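Long-range contact in type-2Aa cytolytic delta-endotoxin (Bacillus thuringiensis serovar kyushuensis, PDB 1CBY), which kills dipteran larvae by forming pores in the membranes of their midgut epithelial cells: residues 191-196 and 211-216. Numbering follows the deposited sequence.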
ATOM      1  N   PHE A 191       4.381 -11.135  13.443  1.00 22.33           N
ATOM      2  CA  PHE A 191       3.329 -11.924  14.056  1.00 25.28           C
ATOM      3  C   PHE A 191       3.495 -13.400  13.721  1.00 25.09           C
ATOM      4  O   PHE A 191       3.786 -13.755  12.578  1.00 26.42           O
ATOM      5  CB  PHE A 191       1.958 -11.496  13.522  1.00 28.79           C
ATOM      6  CG  PHE A 191       1.480 -10.168  14.023  1.00 29.64           C
ATOM      7  CD1 PHE A 191       1.161  -9.988  15.367  1.00 32.67           C
ATOM      8  CD2 PHE A 191       1.284  -9.111  13.142  1.00 28.68           C
ATOM      9  CE1 PHE A 191       0.651  -8.774  15.824  1.00 30.51           C
ATOM     10  CE2 PHE A 191       0.774  -7.894  13.588  1.00 34.02           C
ATOM     11  CZ  PHE A 191       0.457  -7.727  14.933  1.00 30.96           C
ATOM     12  N   GLU A 192       3.322 -14.257  14.718  1.00 25.93           N
ATOM     13  CA  GLU A 192       3.366 -15.695  14.504  1.00 26.68           C
ATOM     14  C   GLU A 192       1.908 -16.078  14.700  1.00 26.28           C
ATOM     15  O   GLU A 192       1.409 -16.071  15.824  1.00 32.84           O
ATOM     16  CB  GLU A 192       4.243 -16.390  15.540  1.00 27.27           C
ATOM     17  CG  GLU A 192       5.725 -16.084  15.402  1.00 38.31           C
ATOM     18  CD  GLU A 192       6.597 -16.977  16.272  1.00 42.82           C
ATOM     19  OE1 GLU A 192       6.069 -17.940  16.873  1.00 42.58           O
ATOM     20  OE2 GLU A 192       7.818 -16.719  16.348  1.00 43.21           O
ATOM     21  N   VAL A 193       1.208 -16.323  13.600  1.00 26.72           N
ATOM     22  CA  VAL A 193      -0.214 -16.658  13.639  1.00 24.28           C
ATOM     23  C   VAL A 193      -0.524 -18.147  13.473  1.00 24.23           C
ATOM     24  O   VAL A 193       0.108 -18.842  12.678  1.00 26.46           O
ATOM     25  CB  VAL A 193      -0.970 -15.871  12.544  1.00 21.80           C
ATOM     26  CG1 VAL A 193      -2.479 -16.096  12.652  1.00 17.25           C
ATOM     27  CG2 VAL A 193      -0.626 -14.397  12.634  1.00 20.17           C
ATOM     28  N   SER A 194      -1.520 -18.617  14.215  1.00 27.88           N
ATOM     29  CA  SER A 194      -1.968 -20.001  14.158  1.00 31.63           C
ATOM     30  C   SER A 194      -3.497 -19.956  14.228  1.00 33.83           C
ATOM     31  O   SER A 194      -4.061 -19.250  15.073  1.00 34.17           O
ATOM     32  CB  SER A 194      -1.394 -20.792  15.337  1.00 34.16           C
ATOM     33  OG  SER A 194      -1.838 -22.139  15.339  1.00 46.17           O
ATOM     34  N   VAL A 195      -4.158 -20.661  13.309  1.00 31.93           N
ATOM     35  CA  VAL A 195      -5.618 -20.687  13.250  1.00 32.42           C
ATOM     36  C   VAL A 195      -6.134 -22.123  13.217  1.00 36.64           C
ATOM     37  O   VAL A 195      -5.556 -22.983  12.553  1.00 40.44           O
ATOM     38  CB  VAL A 195      -6.156 -19.975  11.986  1.00 30.01           C
ATOM     39  CG1 VAL A 195      -7.617 -19.616  12.173  1.00 28.27           C
ATOM     40  CG2 VAL A 195      -5.342 -18.742  11.670  1.00 32.99           C
ATOM     41  N   ASP A 196      -7.258 -22.364  13.881  1.00 36.38           N
ATOM     42  CA  ASP A 196      -7.848 -23.695  13.929  1.00 38.08           C
ATOM     43  C   ASP A 196      -8.636 -24.082  12.675  1.00 37.23           C
ATOM     44  O   ASP A 196      -9.654 -24.765  12.772  1.00 40.23           O
ATOM     45  CB  ASP A 196      -8.738 -23.840  15.173  1.00 44.61           C
ATOM     46  CG  ASP A 196      -9.991 -22.972  15.113  1.00 50.48           C
ATOM     47  OD1 ASP A 196      -9.933 -21.857  14.549  1.00 55.93           O
ATOM     48  OD2 ASP A 196     -11.038 -23.406  15.638  1.00 52.65           O
ATOM     49  N   ALA A 211     -12.605 -17.290  14.580  1.00 35.56           N
ATOM     50  CA  ALA A 211     -11.814 -18.513  14.621  1.00 32.86           C
ATOM     51  C   ALA A 211     -10.957 -18.488  15.876  1.00 35.06           C
ATOM     52  O   ALA A 211     -10.716 -17.421  16.446  1.00 35.99           O
ATOM     53  CB  ALA A 211     -10.930 -18.623  13.380  1.00 25.76           C
ATOM     54  N   ARG A 212     -10.581 -19.669  16.353  1.00 38.24           N
ATOM     55  CA  ARG A 212      -9.729 -19.790  17.530  1.00 37.11           C
ATOM     56  C   ARG A 212      -8.342 -19.371  17.056  1.00 34.29           C
ATOM     57  O   ARG A 212      -7.767 -19.999  16.164  1.00 35.56           O
ATOM     58  CB  ARG A 212      -9.739 -21.237  18.040  1.00 43.86           C
ATOM     59  CG  ARG A 212      -8.577 -21.645  18.938  1.00 53.33           C
ATOM     60  CD  ARG A 212      -8.648 -21.051  20.330  1.00 64.41           C
ATOM     61  NE  ARG A 212      -7.669 -21.688  21.210  1.00 76.28           N
ATOM     62  CZ  ARG A 212      -7.346 -21.258  22.427  1.00 82.38           C
ATOM     63  NH1 ARG A 212      -7.917 -20.177  22.936  1.00 84.81           N
ATOM     64  NH2 ARG A 212      -6.442 -21.917  23.140  1.00 87.91           N
ATOM     65  N   TYR A 213      -7.868 -18.248  17.583  1.00 31.70           N
ATOM     66  CA  TYR A 213      -6.575 -17.699  17.221  1.00 27.20           C
ATOM     67  C   TYR A 213      -5.520 -17.766  18.309  1.00 31.62           C
ATOM     68  O   TYR A 213      -5.811 -17.656  19.505  1.00 31.43           O
ATOM     69  CB  TYR A 213      -6.721 -16.234  16.805  1.00 15.20           C
ATOM     70  CG  TYR A 213      -7.052 -16.020  15.353  1.00 13.95           C
ATOM     71  CD1 TYR A 213      -6.042 -15.906  14.400  1.00 15.91           C
ATOM     72  CD2 TYR A 213      -8.373 -15.912  14.925  1.00 12.03           C
ATOM     73  CE1 TYR A 213      -6.339 -15.693  13.057  1.00 10.01           C
ATOM     74  CE2 TYR A 213      -8.678 -15.697  13.582  1.00 12.23           C
ATOM     75  CZ  TYR A 213      -7.654 -15.592  12.657  1.00  9.24           C
ATOM     76  OH  TYR A 213      -7.949 -15.425  11.327  1.00 21.40           O
ATOM     77  N   GLU A 214      -4.286 -17.957  17.858  1.00 35.64           N
ATOM     78  CA  GLU A 214      -3.106 -17.980  18.708  1.00 39.87           C
ATOM     79  C   GLU A 214      -2.197 -17.012  17.959  1.00 36.85           C
ATOM     80  O   GLU A 214      -1.841 -17.254  16.801  1.00 37.69           O
ATOM     81  CB  GLU A 214      -2.488 -19.378  18.777  0.50 42.17           C
ATOM     82  CG  GLU A 214      -1.140 -19.438  19.503  0.50 45.27           C
ATOM     83  CD  GLU A 214      -1.182 -18.849  20.905  0.50 43.64           C
ATOM     84  OE1 GLU A 214      -1.579 -19.568  21.845  0.50 47.80           O
ATOM     85  OE2 GLU A 214      -0.804 -17.669  21.067  0.50 39.98           O
ATOM     86  N   VAL A 215      -1.899 -15.881  18.582  1.00 28.31           N
ATOM     87  CA  VAL A 215      -1.075 -14.876  17.942  1.00 22.75           C
ATOM     88  C   VAL A 215       0.040 -14.427  18.855  1.00 23.06           C
ATOM     89  O   VAL A 215      -0.213 -13.963  19.966  1.00 28.55           O
ATOM     90  CB  VAL A 215      -1.916 -13.625  17.551  1.00 22.41           C
ATOM     91  CG1 VAL A 215      -1.019 -12.532  16.976  1.00 17.34           C
ATOM     92  CG2 VAL A 215      -3.000 -13.997  16.551  1.00 22.82           C
ATOM     93  N   LYS A 216       1.273 -14.606  18.405  1.00 25.37           N
ATOM     94  CA  LYS A 216       2.421 -14.160  19.172  1.00 26.08           C
ATOM     95  C   LYS A 216       2.944 -12.938  18.435  1.00 23.55           C
ATOM     96  O   LYS A 216       2.921 -12.896  17.203  1.00 24.11           O
ATOM     97  CB  LYS A 216       3.498 -15.239  19.267  1.00 29.27           C
ATOM     98  CG  LYS A 216       4.711 -14.766  20.049  1.00 38.49           C
ATOM     99  CD  LYS A 216       5.573 -15.899  20.532  1.00 41.54           C
ATOM    100  CE  LYS A 216       6.717 -15.350  21.350  1.00 43.39           C
ATOM    101  NZ  LYS A 216       7.583 -16.434  21.869  1.00 60.38           N
TER
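Val195 and Tyr213 face each other as a non-hydrogen-bonded pair where strand 191-195 runs antiparallel to strand 211-216, and their side chains run alongside each other from the same face of the sheet. From CB of Val195, CG1 stands anti to the backbone N (chi1 -161°), which carries it over one face of the Tyr213 ring, off centre toward the rim; this CH-pi contact measures 4.2 Å from CG1 to the ring centroid. The same methyl also touches Ala211 CB at 3.7 Å. The other branch, CG2, meets Tyr213 CE1 at 3.5 Å. Val193 CG1 reaches that carbon too, but from the edge of the ring and in its plane. Further along, Phe191 CD1 packs on Val215 CG1 at 3.7 Å.

Between these pairs the backbones of Glu192 with Lys216 and of Ser194 with Glu214 exchange two N-H to O hydrogen bonds each, the regular antiparallel ladder. At its end the bond from Asp196 N to Arg212 O is weak, and the Asp196 side chain takes over: OD1 accepts Arg212 N at 2.9 Å, met from above the carboxylate plane. On the more polar face, with Ser194 and Glu214, Glu192 CB and Lys216 CB touch at 4.0 Å, but the Glu192 carboxylate pairs with Lys218.

Both segments are inner parts of the Cyt toxin's mixed sheet: 191-195 also bonds to strand 165-175, and Ala211 and Tyr213 to Val105 and Gln103. Helix 107-122 covers the buried apolar face: Leu114 on Phe191, Ile107 on Tyr213, Met110 on Tyr213 and Val215; Phe143 packs on Val193 and Val215.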